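Local coordinates for protein endoglucanase (Clostridium thermocellum, PDB 2C26) that is the C-terminal part of a larger multidomain enzyme that probably degrades cellulose, pairing a PKD domain with a beta-sandwich module that probably binds carbohydrate, at residues A[166-171]-A[181-186]; A[176-181]-A[202-207]; A[139-144]-A[242-247]. All blocks are in the same frame, centred on the assembly; numbering follows the deposited sequence.

Interaction 1 of 3, residues A[166-171]-A[181-186]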
loop_
_atom_site.group_PDB
_atom_site.type_symbol
_atom_site.label_atom_id
_atom_site.label_comp_id
_atom_site.label_asym_id
_atom_site.label_seq_id
_atom_site.Cartn_x
_atom_site.Cartn_y
_atom_site.Cartn_z
ATOM N N MET A 166 1.904 -7.323 -5.965
ATOM C CA MET A 166 3.321 -7.566 -5.755
ATOM C C MET A 166 3.949 -6.361 -5.065
ATOM O O MET A 166 3.576 -5.219 -5.330
ATOM C CB MET A 166 4.035 -7.796 -7.092
ATOM C CG MET A 166 3.580 -8.997 -7.888
ATOM S SD MET A 166 3.867 -8.705 -9.650
ATOM C CE MET A 166 2.464 -7.659 -10.073
ATOM N N THR A 167 4.911 -6.624 -4.188
ATOM C CA THR A 167 5.651 -5.561 -3.509
ATOM C C THR A 167 7.116 -5.632 -3.903
ATOM O O THR A 167 7.751 -6.666 -3.725
ATOM C CB THR A 167 5.499 -5.667 -1.964
ATOM O OG1 THR A 167 4.120 -5.529 -1.618
ATOM C CG2 THR A 167 6.299 -4.587 -1.255
ATOM N N PHE A 168 7.624 -4.522 -4.442
ATOM C CA PHE A 168 9.028 -4.358 -4.830
ATOM C C PHE A 168 9.714 -3.417 -3.841
ATOM O O PHE A 168 9.122 -2.419 -3.409
ATOM C CB PHE A 168 9.148 -3.730 -6.240
ATOM C CG PHE A 168 8.485 -4.525 -7.347
ATOM C CD1 PHE A 168 7.090 -4.545 -7.487
ATOM C CD2 PHE A 168 9.252 -5.213 -8.276
ATOM C CE1 PHE A 168 6.482 -5.267 -8.520
ATOM C CE2 PHE A 168 8.646 -5.933 -9.316
ATOM C CZ PHE A 168 7.260 -5.957 -9.433
ATOM N N ARG A 169 10.956 -3.731 -3.489
ATOM C CA ARG A 169 11.790 -2.814 -2.717
ATOM C C ARG A 169 12.965 -2.393 -3.575
ATOM O O ARG A 169 13.748 -3.230 -4.022
ATOM C CB ARG A 169 12.253 -3.439 -1.391
ATOM C CG ARG A 169 11.165 -3.464 -0.303
ATOM C CD ARG A 169 10.276 -4.697 -0.415
ATOM N NE ARG A 169 9.334 -4.790 0.699
ATOM C CZ ARG A 169 8.767 -5.917 1.121
ATOM N NH1 ARG A 169 9.025 -7.073 0.521
ATOM N NH2 ARG A 169 7.936 -5.887 2.152
ATOM N N ILE A 170 13.055 -1.091 -3.829
ATOM C CA ILE A 170 14.037 -0.543 -4.766
ATOM C C ILE A 170 14.839 0.563 -4.080
ATOM O O ILE A 170 14.264 1.520 -3.554
ATOM C CB ILE A 170 13.363 0.024 -6.059
ATOM C CG1 ILE A 170 12.339 -0.969 -6.642
ATOM C CG2 ILE A 170 14.428 0.431 -7.083
ATOM C CD1 ILE A 170 11.477 -0.404 -7.775
ATOM N N TRP A 171 16.161 0.415 -4.079
ATOM C CA TRP A 171 17.043 1.425 -3.519
ATOM C C TRP A 171 17.498 2.337 -4.649
ATOM O O TRP A 171 18.207 1.907 -5.565
ATOM C CB TRP A 171 18.240 0.766 -2.829
ATOM C CG TRP A 171 18.965 1.664 -1.862
ATOM C CD1 TRP A 171 18.749 1.765 -0.511
ATOM C CD2 TRP A 171 20.017 2.588 -2.168
ATOM N NE1 TRP A 171 19.606 2.691 0.040
ATOM C CE2 TRP A 171 20.395 3.211 -0.953
ATOM C CE3 TRP A 171 20.686 2.945 -3.348
ATOM C CZ2 TRP A 171 21.412 4.173 -0.887
ATOM C CZ3 TRP A 171 21.697 3.909 -3.281
ATOM C CH2 TRP A 171 22.046 4.510 -2.058
ATOM N N ILE A 181 10.887 5.853 -12.756
ATOM C CA ILE A 181 11.152 4.451 -12.496
ATOM C C ILE A 181 9.792 3.770 -12.311
ATOM O O ILE A 181 8.833 4.401 -11.850
ATOM C CB ILE A 181 12.104 4.258 -11.274
ATOM C CG1 ILE A 181 12.605 2.814 -11.190
ATOM C CG2 ILE A 181 11.447 4.700 -9.961
ATOM C CD1 ILE A 181 13.792 2.621 -10.245
ATOM N N GLN A 182 9.709 2.497 -12.684
ATOM C CA GLN A 182 8.462 1.746 -12.538
ATOM C C GLN A 182 8.638 0.234 -12.545
ATOM O O GLN A 182 9.142 -0.338 -13.513
ATOM C CB GLN A 182 7.447 2.153 -13.612
ATOM C CG GLN A 182 7.891 1.977 -15.063
ATOM C CD GLN A 182 6.862 2.517 -16.032
ATOM O OE1 GLN A 182 5.727 2.805 -15.648
ATOM N NE2 GLN A 182 7.246 2.660 -17.293
ATOM N N PRO A 183 8.224 -0.424 -11.457
ATOM C CA PRO A 183 8.038 -1.863 -11.554
ATOM C C PRO A 183 6.915 -2.157 -12.561
ATOM O O PRO A 183 5.992 -1.353 -12.709
ATOM C CB PRO A 183 7.605 -2.251 -10.142
ATOM C CG PRO A 183 7.029 -0.984 -9.559
ATOM C CD PRO A 183 7.907 0.088 -10.111
ATOM N N TYR A 184 7.012 -3.285 -13.258
ATOM C CA TYR A 184 5.999 -3.649 -14.232
ATOM C C TYR A 184 5.723 -5.143 -14.254
ATOM O O TYR A 184 6.526 -5.959 -13.794
ATOM C CB TYR A 184 6.346 -3.117 -15.638
ATOM C CG TYR A 184 7.553 -3.779 -16.286
ATOM C CD1 TYR A 184 7.414 -4.942 -17.063
ATOM C CD2 TYR A 184 8.823 -3.235 -16.137
ATOM C CE1 TYR A 184 8.522 -5.543 -17.663
ATOM C CE2 TYR A 184 9.935 -3.825 -16.725
ATOM C CZ TYR A 184 9.783 -4.972 -17.479
ATOM O OH TYR A 184 10.904 -5.529 -18.055
ATOM N N ILE A 185 4.548 -5.486 -14.763
ATOM C CA ILE A 185 4.233 -6.863 -15.101
ATOM C C ILE A 185 3.607 -6.860 -16.494
ATOM O O ILE A 185 2.704 -6.084 -16.781
ATOM C CB ILE A 185 3.363 -7.578 -14.031
ATOM C CG1 ILE A 185 3.126 -9.044 -14.423
ATOM C CG2 ILE A 185 2.021 -6.865 -13.795
ATOM C CD1 ILE A 185 4.128 -10.012 -13.850
ATOM N N MET A 186 4.143 -7.702 -17.369
ATOM C CA MET A 186 3.771 -7.698 -18.779
ATOM C C MET A 186 3.423 -9.121 -19.281
ATOM O O MET A 186 4.299 -9.838 -19.804
ATOM C CB MET A 186 4.881 -7.036 -19.620
ATOM C CG MET A 186 4.621 -6.965 -21.142
ATOM S SD MET A 186 5.920 -6.037 -21.993
ATOM C CE MET A 186 7.350 -7.080 -21.717
#

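Interaction 2 of 3, residues A[176-181]-A[202-207]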
loop_
_atom_site.group_PDB
_atom_site.type_symbol
_atom_site.label_atom_id
_atom_site.label_comp_id
_atom_site.label_asym_id
_atom_site.label_seq_id
_atom_site.Cartn_x
_atom_site.Cartn_y
_atom_site.Cartn_z
ATOM N N ALA A 176 21.196 10.917 -10.062
ATOM C CA ALA A 176 21.174 9.993 -11.195
ATOM C C ALA A 176 20.460 10.621 -12.399
ATOM O O ALA A 176 19.502 11.382 -12.215
ATOM C CB ALA A 176 20.505 8.686 -10.788
ATOM N N PRO A 177 20.922 10.319 -13.636
ATOM C CA PRO A 177 20.287 10.890 -14.830
ATOM C C PRO A 177 18.943 10.231 -15.171
ATOM O O PRO A 177 18.707 9.868 -16.331
ATOM C CB PRO A 177 21.314 10.613 -15.926
ATOM C CG PRO A 177 21.987 9.360 -15.484
ATOM C CD PRO A 177 22.060 9.445 -13.988
ATOM N N ILE A 178 18.066 10.095 -14.176
ATOM C CA ILE A 178 16.773 9.442 -14.379
ATOM C C ILE A 178 15.551 10.370 -14.295
ATOM O O ILE A 178 15.556 11.362 -13.560
ATOM C CB ILE A 178 16.614 8.162 -13.515
ATOM C CG1 ILE A 178 17.095 8.382 -12.090
ATOM C CG2 ILE A 178 17.449 7.053 -14.112
ATOM C CD1 ILE A 178 17.285 7.088 -11.296
ATOM N N ALA A 179 14.525 10.041 -15.081
ATOM C CA ALA A 179 13.285 10.816 -15.120
ATOM C C ALA A 179 12.173 10.125 -14.341
ATOM O O ALA A 179 11.360 10.777 -13.679
ATOM C CB ALA A 179 12.846 11.047 -16.558
ATOM N N ALA A 180 12.146 8.800 -14.437
ATOM C CA ALA A 180 11.092 7.984 -13.851
ATOM C C ALA A 180 11.573 6.557 -13.643
ATOM O O ALA A 180 12.535 6.108 -14.263
ATOM C CB ALA A 180 9.851 7.993 -14.740
ATOM N N ILE A 181 10.887 5.853 -12.756
ATOM C CA ILE A 181 11.152 4.451 -12.496
ATOM C C ILE A 181 9.792 3.770 -12.311
ATOM O O ILE A 181 8.833 4.401 -11.850
ATOM C CB ILE A 181 12.104 4.258 -11.274
ATOM C CG1 ILE A 181 12.605 2.814 -11.190
ATOM C CG2 ILE A 181 11.447 4.700 -9.961
ATOM C CD1 ILE A 181 13.792 2.621 -10.245
ATOM N N LYS A 202 6.549 6.040 -11.200
ATOM C CA LYS A 202 6.992 7.002 -10.188
ATOM C C LYS A 202 8.011 7.951 -10.791
ATOM O O LYS A 202 9.056 7.518 -11.281
ATOM C CB LYS A 202 7.607 6.296 -8.967
ATOM C CG LYS A 202 6.664 5.379 -8.193
ATOM C CD LYS A 202 5.759 6.166 -7.248
ATOM C CE LYS A 202 4.895 5.233 -6.414
ATOM N NZ LYS A 202 4.002 5.995 -5.493
ATOM N N GLY A 203 7.701 9.244 -10.761
ATOM C CA GLY A 203 8.660 10.277 -11.139
ATOM C C GLY A 203 9.866 10.245 -10.216
ATOM O O GLY A 203 9.753 9.873 -9.044
ATOM N N TYR A 204 11.024 10.627 -10.745
ATOM C CA TYR A 204 12.247 10.710 -9.941
ATOM C C TYR A 204 12.127 11.674 -8.751
ATOM O O TYR A 204 12.760 11.465 -7.711
ATOM C CB TYR A 204 13.444 11.073 -10.822
ATOM C CG TYR A 204 14.800 10.905 -10.159
ATOM C CD1 TYR A 204 15.102 9.764 -9.416
ATOM C CD2 TYR A 204 15.785 11.882 -10.296
ATOM C CE1 TYR A 204 16.338 9.608 -8.812
ATOM C CE2 TYR A 204 17.034 11.736 -9.703
ATOM C CZ TYR A 204 17.305 10.596 -8.962
ATOM O OH TYR A 204 18.537 10.444 -8.371
ATOM N N THR A 205 11.302 12.712 -8.896
ATOM C CA THR A 205 11.096 13.694 -7.823
ATOM C C THR A 205 10.103 13.222 -6.745
ATOM O O THR A 205 9.957 13.875 -5.708
ATOM C CB THR A 205 10.644 15.083 -8.369
ATOM O OG1 THR A 205 9.342 14.973 -8.955
ATOM C CG2 THR A 205 11.632 15.623 -9.409
ATOM N N MET A 206 9.433 12.097 -6.992
ATOM C CA MET A 206 8.402 11.569 -6.086
ATOM C C MET A 206 8.880 10.278 -5.421
ATOM O O MET A 206 8.088 9.392 -5.096
ATOM C CB MET A 206 7.097 11.294 -6.849
ATOM C CG MET A 206 6.861 12.172 -8.067
ATOM S SD MET A 206 5.334 11.824 -8.963
ATOM C CE MET A 206 5.249 10.035 -8.964
ATOM N N VAL A 207 10.188 10.193 -5.219
ATOM C CA VAL A 207 10.853 8.976 -4.779
ATOM C C VAL A 207 11.886 9.321 -3.682
ATOM O O VAL A 207 12.468 10.409 -3.701
ATOM C CB VAL A 207 11.494 8.272 -6.019
ATOM C CG1 VAL A 207 12.903 7.779 -5.755
ATOM C CG2 VAL A 207 10.574 7.160 -6.557
#

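Interaction 3 of 3, residues A[139-144]-A[242-247]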
loop_
_atom_site.group_PDB
_atom_site.type_symbol
_atom_site.label_atom_id
_atom_site.label_comp_id
_atom_site.label_asym_id
_atom_site.label_seq_id
_atom_site.Cartn_x
_atom_site.Cartn_y
_atom_site.Cartn_z
ATOM N N LYS A 139 22.199 -6.076 -7.339
ATOM C CA LYS A 139 22.855 -4.802 -7.575
ATOM C C LYS A 139 22.852 -4.559 -9.084
ATOM O O LYS A 139 23.435 -5.327 -9.848
ATOM C CB LYS A 139 24.283 -4.829 -7.019
ATOM C CG LYS A 139 25.130 -3.607 -7.333
ATOM C CD LYS A 139 26.592 -3.869 -6.943
ATOM C CE LYS A 139 27.438 -2.632 -7.112
ATOM N NZ LYS A 139 28.882 -2.900 -6.797
ATOM N N TRP A 140 22.203 -3.473 -9.491
ATOM C CA TRP A 140 21.892 -3.211 -10.894
ATOM C C TRP A 140 22.524 -1.888 -11.338
ATOM O O TRP A 140 22.081 -0.808 -10.940
ATOM C CB TRP A 140 20.361 -3.214 -11.087
ATOM C CG TRP A 140 19.854 -2.874 -12.483
ATOM C CD1 TRP A 140 20.457 -3.165 -13.687
ATOM C CD2 TRP A 140 18.625 -2.207 -12.805
ATOM N NE1 TRP A 140 19.677 -2.716 -14.729
ATOM C CE2 TRP A 140 18.550 -2.123 -14.216
ATOM C CE3 TRP A 140 17.578 -1.670 -12.037
ATOM C CZ2 TRP A 140 17.477 -1.515 -14.873
ATOM C CZ3 TRP A 140 16.502 -1.079 -12.693
ATOM C CH2 TRP A 140 16.467 -1.003 -14.101
ATOM N N THR A 141 23.568 -1.979 -12.152
ATOM C CA THR A 141 24.304 -0.790 -12.570
ATOM C C THR A 141 23.955 -0.413 -14.002
ATOM O O THR A 141 24.043 -1.239 -14.902
ATOM C CB THR A 141 25.835 -0.967 -12.413
ATOM O OG1 THR A 141 26.129 -1.332 -11.058
ATOM C CG2 THR A 141 26.565 0.337 -12.741
ATOM N N VAL A 142 23.561 0.843 -14.190
ATOM C CA VAL A 142 23.130 1.332 -15.494
ATOM C C VAL A 142 24.017 2.486 -15.971
ATOM O O VAL A 142 24.205 3.478 -15.266
ATOM C CB VAL A 142 21.622 1.759 -15.500
ATOM C CG1 VAL A 142 21.208 2.286 -16.885
ATOM C CG2 VAL A 142 20.715 0.600 -15.078
ATOM N N THR A 143 24.565 2.325 -17.173
ATOM C CA THR A 143 25.245 3.399 -17.893
ATOM C C THR A 143 24.322 3.957 -18.991
ATOM O O THR A 143 24.021 3.259 -19.957
ATOM C CB THR A 143 26.542 2.876 -18.534
ATOM O OG1 THR A 143 27.334 2.212 -17.540
ATOM C CG2 THR A 143 27.353 4.013 -19.147
ATOM N N SER A 144 23.880 5.206 -18.837
ATOM C CA SER A 144 23.048 5.858 -19.860
ATOM C C SER A 144 23.904 6.657 -20.820
ATOM O O SER A 144 24.965 7.174 -20.446
ATOM C CB SER A 144 22.008 6.799 -19.245
ATOM O OG SER A 144 22.072 6.784 -17.832
ATOM N N GLU A 242 26.359 7.130 -14.940
ATOM C CA GLU A 242 26.358 5.784 -14.389
ATOM C C GLU A 242 25.750 5.819 -12.987
ATOM O O GLU A 242 26.155 6.620 -12.138
ATOM C CB GLU A 242 27.775 5.188 -14.379
ATOM C CG GLU A 242 27.843 3.722 -13.923
ATOM C CD GLU A 242 29.243 3.121 -14.007
ATOM O OE1 GLU A 242 30.236 3.852 -13.805
ATOM O OE2 GLU A 242 29.358 1.904 -14.268
ATOM N N PHE A 243 24.757 4.961 -12.766
ATOM C CA PHE A 243 24.055 4.884 -11.490
ATOM C C PHE A 243 23.775 3.437 -11.109
ATOM O O PHE A 243 23.684 2.567 -11.980
ATOM C CB PHE A 243 22.765 5.727 -11.506
ATOM C CG PHE A 243 21.765 5.325 -12.567
ATOM C CD1 PHE A 243 21.915 5.748 -13.890
ATOM C CD2 PHE A 243 20.655 4.554 -12.235
ATOM C CE1 PHE A 243 20.983 5.387 -14.872
ATOM C CE2 PHE A 243 19.711 4.183 -13.208
ATOM C CZ PHE A 243 19.877 4.600 -14.527
ATOM N N THR A 244 23.643 3.190 -9.809
ATOM C CA THR A 244 23.390 1.852 -9.297
ATOM C C THR A 244 22.102 1.807 -8.486
ATOM O O THR A 244 21.911 2.583 -7.548
ATOM C CB THR A 244 24.580 1.319 -8.459
ATOM O OG1 THR A 244 25.740 1.218 -9.293
ATOM C CG2 THR A 244 24.270 -0.055 -7.860
ATOM N N ILE A 245 21.222 0.887 -8.874
ATOM C CA ILE A 245 19.973 0.634 -8.176
ATOM C C ILE A 245 20.074 -0.734 -7.507
ATOM O O ILE A 245 20.619 -1.677 -8.083
ATOM C CB ILE A 245 18.764 0.688 -9.165
ATOM C CG1 ILE A 245 18.471 2.140 -9.564
ATOM C CG2 ILE A 245 17.520 0.025 -8.565
ATOM C CD1 ILE A 245 17.805 2.286 -10.898
ATOM N N TYR A 246 19.574 -0.830 -6.281
ATOM C CA TYR A 246 19.519 -2.098 -5.569
ATOM C C TYR A 246 18.071 -2.584 -5.486
ATOM O O TYR A 246 17.154 -1.811 -5.209
ATOM C CB TYR A 246 20.128 -1.973 -4.172
ATOM C CG TYR A 246 21.613 -1.695 -4.168
ATOM C CD1 TYR A 246 22.095 -0.394 -4.281
ATOM C CD2 TYR A 246 22.538 -2.734 -4.044
ATOM C CE1 TYR A 246 23.456 -0.133 -4.280
ATOM C CE2 TYR A 246 23.894 -2.481 -4.039
ATOM C CZ TYR A 246 24.342 -1.177 -4.158
ATOM O OH TYR A 246 25.688 -0.915 -4.158
ATOM N N VAL A 247 17.878 -3.873 -5.743
ATOM C CA VAL A 247 16.554 -4.470 -5.753
ATOM C C VAL A 247 16.588 -5.724 -4.887
ATOM O O VAL A 247 17.476 -6.558 -5.030
ATOM C CB VAL A 247 16.111 -4.820 -7.201
ATOM C CG1 VAL A 247 14.742 -5.500 -7.207
ATOM C CG2 VAL A 247 16.101 -3.562 -8.091
#

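Interaction 1 of 3, residues A[166-171]-A[181-186]
Pro-183 presses its CB atom onto the ring of Phe-168 at the middle of this buried contact. The methylene stands 3.4 Å above the ring plane and over its centre, and the line from CB to the ring centroid lies 8° from the ring normal, so this is a CH-pi contact with one face of the aromatic ring. The closest atoms of the pair are Phe-168 CD1 and Pro-183 CB, at 3.5 Å. Phe-168 reaches this place because its CG stands opposite the carbonyl carbon and beside the backbone N (chi1 -59°), which sends the ring off its own strand toward 181-186. Ile-170 occupies the space next along. Its CG2 meets Ile-181 CD1 at 3.9 Å, the two side chains running past each other in opposite directions, while its CD1 comes within 4.3 Å of Pro-183 CD. On the other side of Phe-168 along the strand from Ile-170, Met-166 bends at its thioether and brings CE to 3.8 Å from Ile-185 CG2, the two side chains crossing at about a right angle. Every one of these contacts is apolar, and the backbones are too far apart to pair: the strand axes approach to 9.0 Å at an angle of 146°. The two strands belong to opposing sheets and meet through their inward side chains, as in the core of a beta-sandwich. Strand 165-172 is flanked by 241-251 and 211-218, and Ile-215 of the latter also touches Pro-183; strand 178-187 lies between 229-238, whose Ile-233 and Val-235 pack on Ile-181, and 194-203.

Interaction 2 of 3, residues A[176-181]-A[202-207]
The beta hairpin of strands 178-187 and 194-203 ends here, away from its turn, with Ala-180 facing Gly-203 as a non-hydrogen-bonded antiparallel pair and Ile-181 facing Lys-202 as a hydrogen-bonded one. Ile-181 N donates a hydrogen bond to Lys-202 O at 2.9 Å, and Lys-202 N returns a bond of the same length to Ile-181 O. Past Ala-180 and Gly-203 the regular pairing stops, and Tyr-204 takes over the contact. Its N-H bonds Ala-179 O at 3.0 Å, approaching from well above the carbonyl plane. The side chain leaves with CG opposite the backbone N (chi1 -168°) and lays one ring face against Ile-178, whose CG1 sits 3.5 Å above the plane and over the ring centre. The two side chains cross at about a right angle in this CH-pi contact. At the far end of the ring, Tyr-204 OH accepts the N-H of Ala-176 at 3.2 Å and also pairs with the carbonyl O of Pro-173, so the hydroxyl ties two points of the loop leading into strand 178-187 to the residue just after strand 194-203. Pro-177, centre of an inverse gamma turn, shapes this loop. Ile-178 and Ile-181 rest on Val-235 of the adjoining strand 229-238, while Ile-172 of strand 165-172, in the opposing sheet, packs on Tyr-204 and Val-207, and Phe-243 of strand 241-251 on Ala-176.

Interaction 3 of 3, residues A[139-144]-A[242-247]
Val-142 and Phe-243 lie side by side and point the same way from a hydrogen-bonded antiparallel pair. Phe-243 has its CG between the backbone N and the carbonyl carbon (chi1 59°), which swings the ring across to the partner strand; there Val-142 CB stands over one face, offset toward the rim, 3.5 Å from CZ of Phe-243. Ser-144 OG comes at the edge of the same ring, 3.4 Å from Phe-243 CE1, with the Gly-241 carbonyl as its hydrogen-bond partner. On the same side of the sheet, Trp-140 and Ile-245 also run alongside one another, and Ile-245 CG2 touches Trp-140 CE3 obliquely at 3.9 Å. Val-142 CG2 sits above one face of that indole, toward its rim, and so joins the two pairs. The other side is more polar. Thr-141 and Thr-244 cross with their hydroxyls hydrogen-bonded, OG1 to OG1, at 3.1 Å. The extended Lys-139 chain follows the Tyr-246 ring, CG to CE2 at 3.7 Å, and Glu-129 joins their ends by a salt bridge to Lys-139 NZ and a hydrogen bond to Tyr-246 OH. Reciprocal backbone bonds hold both hydrogen-bonded pairs, the straightest being Val-142 N to Phe-243 O, 2.8 Å long with 176° at the hydrogen. Trp-140 and Ile-245 both meet Val-235 of the opposing sheet, while Lys-139 and Thr-141 touch side chains of 121-127, the neighbouring strand of their own sheet. Such antiparallel strands, with one apolar side turned to a second sheet, are characteristic of the beta-sandwich fold found in many carbohydrate-binding modules.

All three contacts lie in the C-terminal beta-sandwich, their centres about 13 to 15 Å apart. Interaction 3 joins neighbouring strands of one five-stranded sheet, interaction 2 the end of a hairpin in the other, and interaction 1 packs the two sheets together; its strand 165-172 adjoins 241-251 of interaction 3, with a probable hydrogen bond from Trp-171 N to Tyr-246 O. Interactions 1 and 2 share Ile-181 on strand 178-187, and their segments alternate along the chain; both are nested in the long loop closed by interaction 3. Ile-170 CG2 meets Ile-245 CG2 at 3.5 Å, and Ile-178 CG2 meets Phe-243 CZ at the same distance, so the apolar core runs from one contact to the next.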